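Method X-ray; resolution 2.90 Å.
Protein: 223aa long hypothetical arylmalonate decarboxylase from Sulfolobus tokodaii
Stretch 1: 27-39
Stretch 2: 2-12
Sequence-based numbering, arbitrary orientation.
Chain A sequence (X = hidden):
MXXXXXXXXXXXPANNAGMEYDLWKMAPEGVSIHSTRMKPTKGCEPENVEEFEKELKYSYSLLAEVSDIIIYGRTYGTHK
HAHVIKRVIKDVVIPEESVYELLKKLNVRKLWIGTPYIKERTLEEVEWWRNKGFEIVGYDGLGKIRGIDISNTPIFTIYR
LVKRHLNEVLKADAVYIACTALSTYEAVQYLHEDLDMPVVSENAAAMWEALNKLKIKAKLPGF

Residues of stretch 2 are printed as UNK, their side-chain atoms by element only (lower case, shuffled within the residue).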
# COMPACT_ATOMS: atom_id res chain seq x y z
N ALA A 27 21.83 5.22 1.97
CA ALA A 27 22.20 4.09 2.81
C ALA A 27 21.15 3.00 2.79
O ALA A 27 19.99 3.24 3.11
CB ALA A 27 22.43 4.56 4.23
N PRO A 28 21.54 1.78 2.38
CA PRO A 28 20.57 0.68 2.36
C PRO A 28 20.30 0.24 3.79
O PRO A 28 21.01 0.64 4.71
CB PRO A 28 21.27 -0.39 1.52
CG PRO A 28 22.70 -0.14 1.78
CD PRO A 28 22.80 1.37 1.74
N GLU A 29 19.27 -0.58 3.98
CA GLU A 29 18.91 -1.03 5.32
C GLU A 29 20.01 -1.77 6.08
O GLU A 29 20.58 -2.73 5.57
CB GLU A 29 17.69 -1.93 5.26
CG GLU A 29 16.58 -1.48 6.16
CD GLU A 29 15.96 -2.65 6.88
OE1 GLU A 29 15.67 -3.67 6.22
OE2 GLU A 29 15.75 -2.54 8.11
N GLY A 30 20.29 -1.32 7.29
CA GLY A 30 21.31 -1.96 8.09
C GLY A 30 22.62 -1.21 8.00
O GLY A 30 23.61 -1.59 8.64
N VAL A 31 22.63 -0.15 7.21
CA VAL A 31 23.83 0.66 7.05
C VAL A 31 23.62 1.99 7.74
O VAL A 31 22.53 2.57 7.65
CB VAL A 31 24.13 0.92 5.55
CG1 VAL A 31 25.42 1.70 5.39
CG2 VAL A 31 24.23 -0.39 4.81
N SER A 32 24.64 2.47 8.44
CA SER A 32 24.54 3.75 9.11
C SER A 32 25.74 4.63 8.74
O SER A 32 26.82 4.13 8.40
CB SER A 32 24.44 3.57 10.63
OG SER A 32 25.51 2.79 11.13
N ILE A 33 25.52 5.94 8.80
CA ILE A 33 26.54 6.93 8.47
C ILE A 33 27.02 7.65 9.73
O ILE A 33 26.21 8.08 10.55
CB ILE A 33 25.96 7.97 7.48
CG1 ILE A 33 25.30 7.25 6.30
CG2 ILE A 33 27.07 8.88 6.97
CD1 ILE A 33 26.23 6.33 5.52
N HIS A 34 28.33 7.79 9.87
CA HIS A 34 28.91 8.45 11.04
C HIS A 34 29.89 9.51 10.57
O HIS A 34 30.84 9.20 9.86
CB HIS A 34 29.60 7.41 11.90
CG HIS A 34 28.72 6.24 12.20
ND1 HIS A 34 27.68 6.31 13.11
CD2 HIS A 34 28.65 5.00 11.65
CE1 HIS A 34 27.01 5.17 13.10
NE2 HIS A 34 27.58 4.36 12.22
N SER A 35 29.65 10.75 10.98
CA SER A 35 30.52 11.83 10.54
C SER A 35 31.21 12.65 11.62
O SER A 35 30.86 12.60 12.80
CB SER A 35 29.73 12.77 9.63
OG SER A 35 28.54 13.20 10.26
N THR A 36 32.21 13.40 11.19
CA THR A 36 32.95 14.29 12.05
C THR A 36 33.40 15.43 11.14
O THR A 36 33.70 15.21 9.97
CB THR A 36 34.17 13.60 12.70
OG1 THR A 36 34.66 14.44 13.75
CG2 THR A 36 35.28 13.37 11.68
N ARG A 37 33.44 16.64 11.67
CA ARG A 37 33.81 17.80 10.86
C ARG A 37 35.23 18.32 11.01
O ARG A 37 35.92 18.03 11.99
CB ARG A 37 32.83 18.94 11.14
CG ARG A 37 31.42 18.63 10.69
CD ARG A 37 30.45 19.72 11.09
NE ARG A 37 29.40 19.85 10.09
CZ ARG A 37 28.55 18.88 9.77
NH1 ARG A 37 27.64 19.10 8.84
NH2 ARG A 37 28.61 17.71 10.38
N MSE A 38 35.65 19.09 10.02
CA MSE A 38 36.97 19.70 10.02
C MSE A 38 36.87 21.20 9.84
O MSE A 38 36.00 21.71 9.13
CB MSE A 38 37.84 19.10 8.93
CG MSE A 38 38.30 17.69 9.22
SE MSE A 38 39.74 17.13 8.05
CE MSE A 38 41.22 17.51 9.22
N LYS A 39 37.78 21.90 10.50
CA LYS A 39 37.87 23.35 10.45
C LYS A 39 37.76 23.86 9.02
O LYS A 39 38.41 23.34 8.12
CB LYS A 39 39.21 23.76 11.07
CG LYS A 39 39.58 25.22 10.97
CD LYS A 39 41.08 25.41 11.20
CE LYS A 39 41.52 25.05 12.62
NZ LYS A 39 40.99 26.01 13.65
N UNK A 2 22.79 0.99 14.84
CA UNK A 2 23.64 -0.21 14.66
C UNK A 2 23.71 -0.64 13.20
O UNK A 2 22.82 -1.33 12.72
c UNK A 2 23.05 -1.32 15.52
c UNK A 2 21.61 -0.91 15.57
c UNK A 2 21.64 0.64 15.68
N UNK A 3 24.76 -0.23 12.51
CA UNK A 3 24.92 -0.62 11.12
C UNK A 3 25.39 -2.05 11.06
O UNK A 3 26.54 -2.32 10.70
N UNK A 4 24.52 -2.98 11.42
CA UNK A 4 24.87 -4.39 11.41
C UNK A 4 25.31 -4.85 10.04
O UNK A 4 26.06 -5.83 9.91
N UNK A 5 24.86 -4.15 9.01
CA UNK A 5 25.20 -4.46 7.64
C UNK A 5 26.48 -3.71 7.23
O UNK A 5 27.24 -4.16 6.37
n UNK A 5 21.62 -5.54 1.39
c UNK A 5 21.66 -4.88 2.54
c UNK A 5 24.05 -4.06 6.73
n UNK A 5 22.70 -5.03 3.36
n UNK A 5 20.68 -4.05 2.88
c UNK A 5 24.10 -4.66 5.35
c UNK A 5 22.82 -4.33 4.63
N UNK A 6 26.70 -2.57 7.86
CA UNK A 6 27.88 -1.78 7.55
C UNK A 6 27.80 -0.39 8.13
O UNK A 6 26.72 0.15 8.32
N UNK A 7 28.97 0.18 8.43
CA UNK A 7 29.06 1.51 9.00
C UNK A 7 30.02 2.35 8.18
O UNK A 7 31.19 2.01 8.05
c UNK A 7 29.53 1.43 10.45
n UNK A 7 28.99 0.42 13.79
c UNK A 7 28.62 1.36 12.74
n UNK A 7 26.83 0.15 14.55
n UNK A 7 28.56 -0.97 15.56
c UNK A 7 28.56 0.73 11.37
c UNK A 7 28.13 -0.14 14.63
N UNK A 8 29.51 3.44 7.61
CA UNK A 8 30.34 4.31 6.79
C UNK A 8 30.67 5.62 7.50
O UNK A 8 29.78 6.38 7.88
c UNK A 8 29.33 3.32 4.71
c UNK A 8 28.56 3.51 3.43
c UNK A 8 30.51 5.53 4.59
c UNK A 8 29.64 4.63 5.45
N UNK A 9 31.96 5.86 7.68
CA UNK A 9 32.38 7.09 8.33
C UNK A 9 32.61 8.14 7.26
O UNK A 9 32.99 7.82 6.14
N UNK A 10 32.36 9.40 7.60
CA UNK A 10 32.57 10.47 6.63
C UNK A 10 33.16 11.72 7.29
O UNK A 10 32.67 12.21 8.30
c UNK A 10 30.19 11.23 6.90
c UNK A 10 31.24 10.82 5.90
c UNK A 10 31.47 11.94 4.90
N UNK A 11 34.26 12.21 6.71
CA UNK A 11 34.90 13.42 7.20
C UNK A 11 34.45 14.53 6.26
O UNK A 11 34.68 14.44 5.06
c UNK A 11 36.91 12.17 8.04
c UNK A 11 38.38 11.90 7.91
c UNK A 11 37.05 14.63 7.61
c UNK A 11 36.43 13.31 7.15
N UNK A 12 33.82 15.56 6.79
CA UNK A 12 33.37 16.65 5.93
C UNK A 12 33.59 18.04 6.50
O UNK A 12 33.82 18.20 7.69
c UNK A 12 30.94 16.73 7.85
c UNK A 12 30.96 15.86 6.62
c UNK A 12 31.89 16.46 5.57
c UNK A 12 29.56 15.74 6.05

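Position 2 carries three side-chain carbons that close a ring onto its own backbone N, which identifies Pro2. Its CA-to-CB bond points away from stretch 1, and it adds little to the contact.

Position 3 has no side-chain atoms, so it is glycine. A CB here would lie 2.6 Å from Ser32 OG, a clash, so glycine suits the place. Gly3 CA also makes a CA-H...O contact with Gly30 O at 3.0 Å. Position 4 is equally bare: Gly4 helps carry the chain round in the loop and barely touches stretch 1.

Position 5 shows three carbons, a nitrogen, and a carbon bearing two more nitrogens: a guanidinium, hence Arg5. Its chi1 to chi3 are all t, and the extended chain reaches the turn formed by Pro28 to Val31. There Arg5 NH2 donates to Glu29 O at 3.0 Å, nearly in line, with the oxygen at the guanidinium edge, where its N-H bonds point. Arg5 N donates to Gly30 O at 2.9 Å. Gly30 suits the other side of this contact, since an ideal CB on it would fall 2.8 Å from Arg5 CB.

Position 6 has no side chain and is Gly6. With phi at 168°, it opens the strand, and its carbonyl accepts from Ser32 N (Gly6 O to Ser32 N, 3.1 Å).

Position 7 again has three carbons, a nitrogen and a carbon with two nitrogens, so it is Arg7. It lies on the same face as Ser32 and His34, and its aliphatic part packs there: Arg7 CD is 3.2 Å from His34 NE2. The imidazole is held in turn by a hydrogen bond between Ser32 OG and His34 NE2, 2.8 Å.

Position 8 has four carbons, forked at the first, with one arm two carbons long: Ile8. On the face shared with Val31 and Ile33, its CB lies 3.8 Å from Ile33 CD1 and its CD1 4.1 Å from Val31 CG1, a compact apolar cluster.

Position 9 lacks side-chain atoms. Gly9 pairs closely with His34, their CA atoms 4.6 Å apart.

Position 10 has one carbon carrying two others, so it is Val10. Its CG1 meets Ile33 CG2 at 3.9 Å and Ser35 CB at 3.2 Å, and this short branched side chain extends the apolar face.

Position 11 repeats the four-carbon fork with a longer arm: Ile11, on the face with Thr36, its CG2 3.7 Å from Met38 CG.

Position 12 has four carbons forked at the second, marking Leu12. The later fork carries its CD1 to 3.5 Å from Arg37 CG and over one face of the Arg37 guanidinium.

The contact is a parallel pair of strands that buries 910 Å². Backbone bonds cross alternately: Ile8 N to Ser32 O at 2.9 Å, His34 N to Ile8 O at 2.8 Å, Val10 N to His34 O at 2.7 Å, and onward to Met38 N with Leu12 O at 3.1 Å. Hydrocarbon packing reinforces this ladder, while Arg5 secures the turn before it.

Stretch 2, residues 2-12: PGGRGRIGVIL
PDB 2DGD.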